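Local coordinates for protein phospholyase (Arthrobacter aurescens, PDB 5G4I) that catalyses, with pyridoxal 5'-phosphate as cofactor, phosphate elimination as an ethanolamine-phosphate phospho-lyase, although its fold is that of a class III transaminase, at residues E192-D197 with S231-G236; L49-A52 with V56-D59; R132-N137 with A296-E301; E350-R355 with Q430-L435. One frame throughout, in Å; residues are numbered along the deposited sequence.

Contact 1 of 4, residues E192-D197 with S231-G236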
loop_
_atom_site.group_PDB
_atom_site.type_symbol
_atom_site.label_atom_id
_atom_site.label_comp_id
_atom_site.label_asym_id
_atom_site.label_seq_id
_atom_site.Cartn_x
_atom_site.Cartn_y
_atom_site.Cartn_z
ATOM N N GLU A 192 21.683 22.799 23.693
ATOM C CA GLU A 192 22.545 23.646 22.830
ATOM C C GLU A 192 23.381 22.752 21.922
ATOM O O GLU A 192 23.449 23.038 20.683
ATOM C CB GLU A 192 23.455 24.574 23.731
ATOM N N GLN A 193 23.960 21.650 22.426
ATOM C CA GLN A 193 24.853 20.776 21.660
ATOM C C GLN A 193 24.027 20.009 20.578
ATOM O O GLN A 193 24.452 19.864 19.396
ATOM C CB GLN A 193 25.624 19.744 22.474
ATOM C CG GLN A 193 26.627 20.387 23.436
ATOM C CD GLN A 193 27.331 19.362 24.351
ATOM O OE1 GLN A 193 26.881 18.217 24.531
ATOM N NE2 GLN A 193 28.453 19.777 24.904
ATOM N N SER A 194 22.796 19.592 20.924
ATOM C CA SER A 194 21.941 18.869 19.946
ATOM C C SER A 194 21.514 19.786 18.800
ATOM O O SER A 194 21.453 19.340 17.622
ATOM C CB SER A 194 20.707 18.242 20.628
ATOM O OG SER A 194 19.786 19.207 21.050
ATOM N N LEU A 195 21.224 21.083 19.060
ATOM C CA LEU A 195 20.853 22.004 18.013
ATOM C C LEU A 195 22.059 22.362 17.127
ATOM O O LEU A 195 21.918 22.580 15.919
ATOM C CB LEU A 195 20.137 23.248 18.547
ATOM C CG LEU A 195 18.692 22.979 19.093
ATOM C CD1 LEU A 195 18.197 24.277 19.793
ATOM C CD2 LEU A 195 17.738 22.548 18.005
ATOM N N ALA A 196 23.252 22.366 17.754
ATOM C CA ALA A 196 24.467 22.565 16.902
ATOM C C ALA A 196 24.708 21.418 15.965
ATOM O O ALA A 196 25.164 21.629 14.799
ATOM C CB ALA A 196 25.704 22.766 17.814
ATOM N N ASP A 197 24.393 20.200 16.394
ATOM C CA ASP A 197 24.463 19.055 15.498
ATOM C C ASP A 197 23.460 19.201 14.297
ATOM O O ASP A 197 23.776 18.814 13.134
ATOM C CB ASP A 197 24.113 17.732 16.218
ATOM C CG ASP A 197 25.129 17.222 17.205
ATOM O OD1 ASP A 197 26.186 17.799 17.348
ATOM O OD2 ASP A 197 24.747 16.161 17.863
ATOM N N SER A 231 12.596 20.581 26.268
ATOM C CA SER A 231 11.749 21.580 25.673
ATOM C C SER A 231 12.549 22.439 24.672
ATOM O O SER A 231 13.631 22.902 25.037
ATOM C CB SER A 231 11.165 22.541 26.741
ATOM O OG SER A 231 10.116 23.295 26.181
ATOM N N GLY A 232 11.981 22.709 23.483
ATOM C CA GLY A 232 12.587 23.606 22.472
ATOM C C GLY A 232 13.359 22.867 21.371
ATOM O O GLY A 232 13.765 23.501 20.419
ATOM N N TYR A 233 13.623 21.563 21.523
ATOM C CA TYR A 233 14.357 20.836 20.506
ATOM C C TYR A 233 13.566 20.729 19.188
ATOM O O TYR A 233 14.026 21.203 18.111
ATOM C CB TYR A 233 14.829 19.467 20.951
ATOM C CG TYR A 233 15.586 18.679 19.834
ATOM C CD1 TYR A 233 16.889 18.977 19.521
ATOM C CD2 TYR A 233 14.951 17.730 19.057
ATOM C CE1 TYR A 233 17.617 18.341 18.525
ATOM C CE2 TYR A 233 15.640 17.032 18.079
ATOM C CZ TYR A 233 16.980 17.355 17.792
ATOM O OH TYR A 233 17.686 16.663 16.808
ATOM N N ILE A 234 12.354 20.150 19.264
ATOM C CA ILE A 234 11.540 20.043 18.038
ATOM C C ILE A 234 11.257 21.377 17.365
ATOM O O ILE A 234 11.321 21.593 16.118
ATOM C CB ILE A 234 10.249 19.216 18.269
ATOM C CG1 ILE A 234 10.614 17.786 18.688
ATOM C CG2 ILE A 234 9.296 19.221 17.091
ATOM C CD1 ILE A 234 11.294 16.901 17.590
ATOM N N GLU A 235 10.901 22.386 18.200
ATOM C CA GLU A 235 10.649 23.721 17.701
ATOM C C GLU A 235 11.901 24.341 17.016
ATOM O O GLU A 235 11.809 24.974 15.961
ATOM C CB GLU A 235 10.218 24.608 18.912
ATOM C CG GLU A 235 8.971 24.069 19.709
ATOM C CD GLU A 235 9.009 22.868 20.789
ATOM O OE1 GLU A 235 9.750 22.076 21.100
ATOM O OE2 GLU A 235 8.086 22.712 21.488
ATOM N N GLY A 236 13.044 24.105 17.624
ATOM C CA GLY A 236 14.345 24.589 17.045
ATOM C C GLY A 236 14.669 23.911 15.698
ATOM O O GLY A 236 15.209 24.563 14.766
HETATM O O HOH W 1 20.342 16.623 17.176
#
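Leu-195 CD2 and the Tyr-233 ring make the apolar part of the contact between segments 192-197 and 231-236, the methyl lying 4.0 Å from CD1 of the ring. The same Leu-195 CD2 comes to 4.1 Å from Gly-236 C, where the absence of a side chain admits it. Tyr-233 CG lies anti to the backbone N (chi1 178°), which brings the ring up to Ser-194; there CB of Ser-194 is 3.7 Å from CE1 of Tyr-233. Pro-177 and Ile-176 also touch the Tyr-233 side chain.

The polar contacts are indirect. In the conformer described, one of two, Ser-194 OG comes within 3.3 Å of Tyr-233 CD1, obliquely to the ring, and hydrogen-bonds to Leu-191 O of its own helix; both are therefore tentative. Beyond the ring, one water donates to Ser-194 O at 3.0 Å and pairs with Tyr-233 OH at 2.7 Å. Gly-232 occupies the N-cap position, and its N makes a weak 3.3 Å bond to Glu-235 OE1.

With no direct hydrogen bond between the two segments, helices 187-207 and 233-243 of the cofactor-binding fold meet here through van der Waals contact and a water bridge at the phenol end.

Contact 2 of 4, residues L49-A52 with V56-D59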
loop_
_atom_site.group_PDB
_atom_site.type_symbol
_atom_site.label_atom_id
_atom_site.label_comp_id
_atom_site.label_asym_id
_atom_site.label_seq_id
_atom_site.Cartn_x
_atom_site.Cartn_y
_atom_site.Cartn_z
ATOM N N LEU A 49 -6.759 -12.674 23.913
ATOM C CA LEU A 49 -6.393 -13.535 22.782
ATOM C C LEU A 49 -6.254 -14.985 23.193
ATOM O O LEU A 49 -5.777 -15.226 24.288
ATOM C CB LEU A 49 -5.087 -13.082 22.165
ATOM C CG LEU A 49 -5.132 -11.762 21.357
ATOM C CD1 LEU A 49 -3.759 -11.097 21.289
ATOM C CD2 LEU A 49 -5.785 -12.026 19.978
ATOM N N THR A 50 -6.625 -15.905 22.299
ATOM C CA THR A 50 -6.595 -17.350 22.580
ATOM C C THR A 50 -5.749 -18.071 21.528
ATOM O O THR A 50 -5.831 -17.774 20.290
ATOM C CB THR A 50 -7.988 -17.955 22.542
ATOM O OG1 THR A 50 -8.819 -17.300 23.513
ATOM C CG2 THR A 50 -7.933 -19.462 22.900
ATOM N N ASP A 51 -4.797 -18.875 21.996
ATOM C CA ASP A 51 -3.905 -19.722 21.147
ATOM C C ASP A 51 -4.560 -21.058 20.735
ATOM O O ASP A 51 -5.659 -21.338 21.159
ATOM C CB ASP A 51 -2.433 -19.823 21.681
ATOM C CG ASP A 51 -2.220 -20.801 22.865
ATOM O OD1 ASP A 51 -3.169 -21.594 23.049
ATOM O OD2 ASP A 51 -1.127 -20.700 23.523
ATOM N N ALA A 52 -3.871 -21.753 19.826
ATOM C CA ALA A 52 -4.427 -22.997 19.235
ATOM C C ALA A 52 -4.562 -24.099 20.327
ATOM O O ALA A 52 -5.334 -25.055 20.082
ATOM C CB ALA A 52 -3.580 -23.478 18.063
ATOM N N VAL A 56 -5.208 -18.511 27.186
ATOM C CA VAL A 56 -5.691 -17.113 27.063
ATOM C C VAL A 56 -4.625 -16.121 27.504
ATOM O O VAL A 56 -3.946 -16.289 28.547
ATOM C CB VAL A 56 -7.006 -16.921 27.851
ATOM C CG1 VAL A 56 -7.468 -15.456 27.787
ATOM C CG2 VAL A 56 -8.072 -17.821 27.334
ATOM N N TYR A 57 -4.484 -15.020 26.726
ATOM C CA TYR A 57 -3.504 -14.012 27.030
ATOM C C TYR A 57 -4.154 -12.582 27.064
ATOM O O TYR A 57 -5.085 -12.313 26.267
ATOM C CB TYR A 57 -2.366 -13.942 25.967
ATOM C CG TYR A 57 -1.646 -15.247 25.675
ATOM C CD1 TYR A 57 -2.248 -16.182 24.855
ATOM C CD2 TYR A 57 -0.447 -15.506 26.218
ATOM C CE1 TYR A 57 -1.622 -17.400 24.580
ATOM C CE2 TYR A 57 0.255 -16.704 25.913
ATOM C CZ TYR A 57 -0.418 -17.653 25.189
ATOM O OH TYR A 57 0.247 -18.840 24.894
ATOM N N LEU A 58 -3.583 -11.765 27.932
ATOM C CA LEU A 58 -3.859 -10.310 27.978
ATOM C C LEU A 58 -2.915 -9.649 26.945
ATOM O O LEU A 58 -1.717 -9.797 27.006
ATOM C CB LEU A 58 -3.614 -9.747 29.376
ATOM C CG LEU A 58 -3.839 -8.213 29.545
ATOM C CD1 LEU A 58 -5.223 -7.797 29.202
ATOM C CD2 LEU A 58 -3.458 -7.774 30.969
ATOM N N ASP A 59 -3.521 -8.878 25.979
ATOM C CA ASP A 59 -2.756 -8.146 24.962
ATOM C C ASP A 59 -2.183 -6.847 25.491
ATOM O O ASP A 59 -2.953 -5.878 25.631
ATOM C CB ASP A 59 -3.642 -7.908 23.717
ATOM C CG ASP A 59 -2.864 -7.411 22.488
ATOM O OD1 ASP A 59 -1.703 -6.966 22.659
ATOM O OD2 ASP A 59 -3.479 -7.507 21.398
#
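Leu-49 O is met by three groups of the facing strand. Tyr-57 N donates to it at 2.8 Å. Val-56 adds a CA-H...O contact, its CA 3.4 Å from Leu-49 O. The Tyr-57 ring presents its edge, with CD1 3.7 Å from Leu-49 O. The return bond, Leu-49 N to Tyr-57 O, measures 2.9 Å; the reciprocal pair identifies Leu-49 and Tyr-57 as a hydrogen-bonded antiparallel pair of a beta hairpin. Thr-50 and Val-56 form the adjoining non-hydrogen-bonded pair, their side chains on the other face, where Val-56 CG2 approaches Thr-50 OG1 to 3.9 Å.

Near the turn, Tyr-57 OH donates to Asp-51 OD2 at 2.7 Å, meeting it on the anti side and 33° out of the carboxylate plane. Asp-51 CG sits between its backbone N and carbonyl carbon (chi1 78°), directing the carboxylate to the phenol; OD1 accepts from Lys-55 N, and the buried carboxylate thereby spans the phenol and the turn. At the far end Leu-49 CD1 rests 3.6 Å from Asp-59 OD2, whose hydrogen bond is with His-69.

Strand 41-45 flanks the hairpin beside 48-51 and strand 399-404 beside 56-59, while helix 421-436 packs on Leu-58 and Val-85 of the second subunit touches Leu-49.

Contact 3 of 4, residues R132-N137 with A296-E301; sequences RQHTGN and AELLDE
Leu-298 CD2 sits over one face of the His-134 imidazole, 3.5 Å from the ring centroid and 18° off the ring normal, a CH-pi contact. The two side chains cross at about a right angle. With CG anti to the backbone N (chi1 175°), His-134 reaches out from its helix to meet this methyl.

Beside the ring, Glu-301 extends its chain toward the last turn of the opposing helix, and two waters join its OE2 to backbone carbonyls there. One donates to Gln-133 O at 3.1 Å and to Glu-301 OE2 at 3.0 Å; the other donates to His-134 O at 2.9 Å and to the same Glu-301 OE2 at 2.8 Å. Since carboxylate and carbonyls are all acceptors, and a helix C-terminus would probably be unfavourable for a negative charge, the waters supply the protons that let them face one another.

The contact thus joins the C-terminal end of helix 120-135, whose opposite end starts at cofactor-pocket residues, to helix 296-305 of the same class III aminotransferase fold.

Further out, Thr-135 OG1 accepts from Asn-137 N at 3.1 Å (156°), an ST turn closing the helix, and the same hydroxyl hydrogen-bonds to Ala-131 O; Gly-136 leaves helical geometry with positive phi. Leu-247 of the central sheet packs on His-134. Gln-133 pairs with Asn-306 and with Glu-165 of the second subunit.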
loop_
_atom_site.group_PDB
_atom_site.type_symbol
_atom_site.label_atom_id
_atom_site.label_comp_id
_atom_site.label_asym_id
_atom_site.label_seq_id
_atom_site.Cartn_x
_atom_site.Cartn_y
_atom_site.Cartn_z
ATOM N N ARG A 132 9.602 16.603 -1.803
ATOM C CA ARG A 132 10.772 16.755 -2.794
ATOM C C ARG A 132 10.298 17.649 -3.941
ATOM O O ARG A 132 11.067 18.604 -4.381
ATOM C CB ARG A 132 11.125 15.324 -3.347
ATOM C CG ARG A 132 12.451 15.128 -3.916
ATOM C CD ARG A 132 12.622 13.698 -4.381
ATOM N NE ARG A 132 12.395 12.694 -3.348
ATOM C CZ ARG A 132 11.387 11.800 -3.303
ATOM N NH1 ARG A 132 10.492 11.728 -4.215
ATOM N NH2 ARG A 132 11.378 10.963 -2.256
ATOM N N GLN A 133 9.104 17.481 -4.480
ATOM C CA GLN A 133 8.634 18.317 -5.611
ATOM C C GLN A 133 8.366 19.758 -5.189
ATOM O O GLN A 133 8.689 20.738 -5.948
ATOM C CB GLN A 133 7.337 17.781 -6.226
ATOM C CG GLN A 133 7.422 16.370 -6.850
ATOM C CD GLN A 133 6.210 15.977 -7.677
ATOM O OE1 GLN A 133 5.300 16.826 -7.923
ATOM N NE2 GLN A 133 6.130 14.715 -8.109
ATOM N N HIS A 134 7.829 19.979 -3.988
ATOM C CA HIS A 134 7.515 21.341 -3.529
ATOM C C HIS A 134 8.779 22.159 -3.187
ATOM O O HIS A 134 8.886 23.349 -3.582
ATOM C CB HIS A 134 6.675 21.279 -2.226
ATOM C CG HIS A 134 6.420 22.623 -1.623
ATOM N ND1 HIS A 134 7.082 23.168 -0.556
ATOM C CD2 HIS A 134 5.552 23.558 -2.058
ATOM C CE1 HIS A 134 6.637 24.421 -0.349
ATOM N NE2 HIS A 134 5.705 24.674 -1.253
ATOM N N THR A 135 9.749 21.543 -2.516
ATOM C CA THR A 135 10.939 22.217 -2.010
ATOM C C THR A 135 11.969 22.390 -3.106
ATOM O O THR A 135 12.839 23.339 -2.995
ATOM C CB THR A 135 11.574 21.491 -0.843
ATOM O OG1 THR A 135 12.127 20.216 -1.218
ATOM C CG2 THR A 135 10.616 21.420 0.363
ATOM N N GLY A 136 11.982 21.512 -4.124
ATOM C CA GLY A 136 13.108 21.503 -5.085
ATOM C C GLY A 136 14.423 20.975 -4.505
ATOM O O GLY A 136 15.504 21.075 -5.155
ATOM N N ASN A 137 14.372 20.402 -3.292
ATOM C CA ASN A 137 15.479 19.836 -2.575
ATOM C C ASN A 137 15.286 18.316 -2.375
ATOM O O ASN A 137 14.138 17.800 -2.508
ATOM C CB ASN A 137 15.652 20.500 -1.167
ATOM C CG ASN A 137 15.968 21.991 -1.199
ATOM O OD1 ASN A 137 15.585 22.789 -0.270
ATOM N ND2 ASN A 137 16.604 22.392 -2.246
ATOM N N ALA A 296 -4.088 23.063 2.094
ATOM C CA ALA A 296 -4.688 23.331 0.793
ATOM C C ALA A 296 -3.676 23.709 -0.285
ATOM O O ALA A 296 -3.751 23.166 -1.398
ATOM C CB ALA A 296 -5.726 24.440 0.911
ATOM N N GLU A 297 -2.726 24.559 0.021
ATOM C CA GLU A 297 -1.709 24.917 -0.932
ATOM C C GLU A 297 -0.894 23.715 -1.427
ATOM O O GLU A 297 -0.674 23.558 -2.605
ATOM C CB GLU A 297 -0.791 25.956 -0.294
ATOM C CG GLU A 297 0.552 26.213 -1.002
ATOM C CD GLU A 297 1.581 26.908 -0.095
ATOM O OE1 GLU A 297 1.375 28.133 0.139
ATOM O OE2 GLU A 297 2.534 26.222 0.404
ATOM N N LEU A 298 -0.473 22.829 -0.493
ATOM C CA LEU A 298 0.344 21.675 -0.855
ATOM C C LEU A 298 -0.466 20.673 -1.691
ATOM O O LEU A 298 0.082 20.099 -2.704
ATOM C CB LEU A 298 1.021 20.976 0.372
ATOM C CG LEU A 298 2.167 21.856 0.998
ATOM C CD1 LEU A 298 2.678 21.334 2.331
ATOM C CD2 LEU A 298 3.391 22.052 0.088
ATOM N N LEU A 299 -1.696 20.338 -1.225
ATOM C CA LEU A 299 -2.511 19.381 -2.024
ATOM C C LEU A 299 -2.788 19.918 -3.447
ATOM O O LEU A 299 -2.725 19.201 -4.424
ATOM C CB LEU A 299 -3.794 18.974 -1.250
ATOM C CG LEU A 299 -4.731 18.012 -2.063
ATOM C CD1 LEU A 299 -5.319 16.912 -1.209
ATOM C CD2 LEU A 299 -5.832 18.798 -2.817
ATOM N N ASP A 300 -3.187 21.202 -3.555
ATOM C CA ASP A 300 -3.530 21.756 -4.848
ATOM C C ASP A 300 -2.297 21.765 -5.814
ATOM O O ASP A 300 -2.417 21.397 -6.969
ATOM C CB ASP A 300 -4.003 23.227 -4.656
ATOM C CG ASP A 300 -4.408 23.922 -6.001
ATOM O OD1 ASP A 300 -5.364 23.495 -6.560
ATOM O OD2 ASP A 300 -3.748 24.904 -6.458
ATOM N N GLU A 301 -1.114 22.138 -5.317
ATOM C CA GLU A 301 0.093 22.172 -6.100
ATOM C C GLU A 301 0.423 20.787 -6.683
ATOM O O GLU A 301 0.750 20.597 -7.846
ATOM C CB GLU A 301 1.265 22.744 -5.289
ATOM C CG GLU A 301 2.596 22.656 -5.994
ATOM C CD GLU A 301 3.745 23.108 -5.133
ATOM O OE1 GLU A 301 3.772 22.888 -3.934
ATOM O OE2 GLU A 301 4.632 23.761 -5.671
HETATM O O HOH W 2 6.354 22.106 -7.429
HETATM O O HOH W 3 6.924 25.042 -4.848
#

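Contact 4 of 4, residues E350-R355 with Q430-L435; sequences ENIAQR and QLELSL
Ile-352 crosses the aliphatic part of Glu-432 at a slant, its CD1 3.5 Å from CG of the glutamate, and CG1 of Ile-352 is 3.6 Å from the carboxylate carbon CD of Glu-432. The two residues sit on side-by-side helices of the C-terminal part of the class III aminotransferase fold: the segment axes run nearly parallel, 9° apart, at a closest approach of 11.5 Å, so side chains rather than backbones bridge the gap.

The other branch of Ile-352 serves a second partner. Its CG2, anti to the backbone N, touches Leu-435 CD1 at 3.6 Å, and the two side chains cross at about a right angle. Val-359 of strand 359-365 and Leu-390 of helix 384-396 also pack on Leu-435, placing this apolar pair on the buried side. Glu-432, itself partly exposed, covers Ile-352 with its carbon chain while its carboxylate turns to Arg-355.

That arginine, extended from CG to NE, brings its guanidinium over Asn-351 CB of its own helix and forms a salt bridge to Glu-432. The guanidinium and carboxylate planes are 23° apart, and the acid meets the edge of the cation. The hydrogen bond within the bridge is weak, bent to 132° at the hydrogen, and Arg-348 adds a long, weak ion pair to Glu-432. The grip is single-pronged: Arg-355 NH1 is 3.2 Å from Glu-432 OE1 but 3.9 Å from Glu-432 OE2.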
loop_
_atom_site.group_PDB
_atom_site.type_symbol
_atom_site.label_atom_id
_atom_site.label_comp_id
_atom_site.label_asym_id
_atom_site.label_seq_id
_atom_site.Cartn_x
_atom_site.Cartn_y
_atom_site.Cartn_z
ATOM N N GLU A 350 6.972 4.268 38.279
ATOM C CA GLU A 350 7.968 5.001 39.132
ATOM C C GLU A 350 8.246 4.238 40.484
ATOM O O GLU A 350 9.423 4.126 40.912
ATOM C CB GLU A 350 7.523 6.398 39.361
ATOM C CG GLU A 350 7.692 7.157 38.075
ATOM C CD GLU A 350 7.141 8.543 38.061
ATOM O OE1 GLU A 350 6.303 8.838 38.937
ATOM O OE2 GLU A 350 7.537 9.316 37.098
ATOM N N ASN A 351 7.217 3.677 41.092
ATOM C CA ASN A 351 7.408 2.849 42.318
ATOM C C ASN A 351 8.243 1.627 42.018
ATOM O O ASN A 351 9.212 1.325 42.761
ATOM C CB ASN A 351 6.066 2.472 42.962
ATOM C CG ASN A 351 5.404 3.637 43.718
ATOM O OD1 ASN A 351 5.997 4.666 43.936
ATOM N ND2 ASN A 351 4.149 3.470 44.051
ATOM N N ILE A 352 7.950 0.939 40.921
ATOM C CA ILE A 352 8.741 -0.235 40.484
ATOM C C ILE A 352 10.175 0.163 40.234
ATOM O O ILE A 352 11.101 -0.588 40.668
ATOM C CB ILE A 352 8.035 -0.882 39.229
ATOM C CG1 ILE A 352 6.700 -1.484 39.621
ATOM C CG2 ILE A 352 8.950 -1.943 38.616
ATOM C CD1 ILE A 352 5.666 -1.845 38.568
ATOM N N ALA A 353 10.445 1.300 39.608
ATOM C CA ALA A 353 11.806 1.669 39.280
ATOM C C ALA A 353 12.665 2.018 40.503
ATOM O O ALA A 353 13.874 1.720 40.528
ATOM C CB ALA A 353 11.838 2.831 38.353
ATOM N N GLN A 354 12.044 2.681 41.474
ATOM C CA GLN A 354 12.702 2.978 42.778
ATOM C C GLN A 354 13.111 1.711 43.496
ATOM O O GLN A 354 14.185 1.691 44.039
ATOM C CB GLN A 354 11.830 3.846 43.700
ATOM C CG GLN A 354 11.878 5.331 43.384
ATOM N N ARG A 355 12.302 0.688 43.483
ATOM C CA ARG A 355 12.560 -0.564 44.138
ATOM C C ARG A 355 13.413 -1.614 43.410
ATOM O O ARG A 355 13.937 -2.530 44.065
ATOM C CB ARG A 355 11.245 -1.275 44.417
ATOM C CG ARG A 355 10.264 -0.552 45.298
ATOM C CD ARG A 355 8.890 -1.138 44.994
ATOM N NE ARG A 355 7.831 -0.313 45.564
ATOM C CZ ARG A 355 6.521 -0.506 45.327
ATOM N NH1 ARG A 355 6.042 -1.452 44.466
ATOM N NH2 ARG A 355 5.683 0.278 45.943
ATOM N N GLN A 430 1.831 -8.791 37.345
ATOM C CA GLN A 430 2.698 -9.846 36.745
ATOM C C GLN A 430 4.088 -9.324 36.446
ATOM O O GLN A 430 5.083 -10.067 36.680
ATOM C CB GLN A 430 2.000 -10.427 35.493
ATOM C CG GLN A 430 0.753 -11.159 35.763
ATOM C CD GLN A 430 0.845 -12.281 36.809
ATOM O OE1 GLN A 430 1.599 -13.237 36.619
ATOM N NE2 GLN A 430 0.130 -12.149 37.936
ATOM N N LEU A 431 4.248 -8.070 36.033
ATOM C CA LEU A 431 5.520 -7.499 35.755
ATOM C C LEU A 431 6.382 -7.428 37.000
ATOM O O LEU A 431 7.594 -7.807 36.985
ATOM C CB LEU A 431 5.394 -6.114 35.106
ATOM C CG LEU A 431 6.699 -5.332 34.845
ATOM C CD1 LEU A 431 7.589 -6.123 33.877
ATOM C CD2 LEU A 431 6.412 -3.936 34.315
ATOM N N GLU A 432 5.780 -6.953 38.113
ATOM C CA GLU A 432 6.510 -6.968 39.417
ATOM C C GLU A 432 6.950 -8.351 39.871
ATOM O O GLU A 432 8.112 -8.470 40.293
ATOM C CB GLU A 432 5.666 -6.352 40.526
ATOM C CG GLU A 432 5.510 -4.872 40.301
ATOM C CD GLU A 432 5.313 -4.095 41.725
ATOM O OE1 GLU A 432 6.335 -3.928 42.428
ATOM O OE2 GLU A 432 4.230 -3.733 41.948
ATOM N N LEU A 433 6.100 -9.336 39.742
ATOM C CA LEU A 433 6.464 -10.698 40.085
ATOM C C LEU A 433 7.555 -11.259 39.166
ATOM O O LEU A 433 8.521 -11.949 39.601
ATOM C CB LEU A 433 5.241 -11.576 40.132
ATOM C CG LEU A 433 4.190 -11.217 41.231
ATOM C CD1 LEU A 433 2.931 -11.939 40.965
ATOM C CD2 LEU A 433 4.709 -11.417 42.666
ATOM N N SER A 434 7.469 -10.950 37.882
ATOM C CA SER A 434 8.526 -11.321 36.944
ATOM C C SER A 434 9.898 -10.691 37.281
ATOM O O SER A 434 10.966 -11.384 37.269
ATOM C CB SER A 434 7.989 -11.023 35.493
ATOM O OG SER A 434 8.902 -11.662 34.541
ATOM N N LEU A 435 9.972 -9.402 37.534
ATOM C CA LEU A 435 11.159 -8.667 37.953
ATOM C C LEU A 435 11.763 -9.333 39.220
ATOM O O LEU A 435 13.013 -9.515 39.335
ATOM C CB LEU A 435 10.901 -7.194 38.170
ATOM C CG LEU A 435 10.757 -6.375 36.885
ATOM C CD1 LEU A 435 10.139 -5.036 37.242
ATOM C CD2 LEU A 435 12.057 -6.135 36.153
#

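The four contacts are peripheral and none touches another. Contacts 1 and 3 involve helices around the seven-stranded sheet that includes strand 247-251, with their centres about 26 Å apart; both segments of contact 1 fall in the chain between the halves of contact 3. Contacts 2 and 4 belong to the other mixed sheet and its helices. They are the closest pair, centres about 23 Å and nearest atoms about 7 Å apart, linked by helix 421-436, which lies against strand 56-59 and supplies one half of contact 4. Contact 3 lies across the chain's centre from contacts 2 and 4, as contact 1 does from contact 2. The Asp-59 side chain of contact 2 is about 12 Å from that of Gln-254, which binds pyridoxal 5'-phosphate.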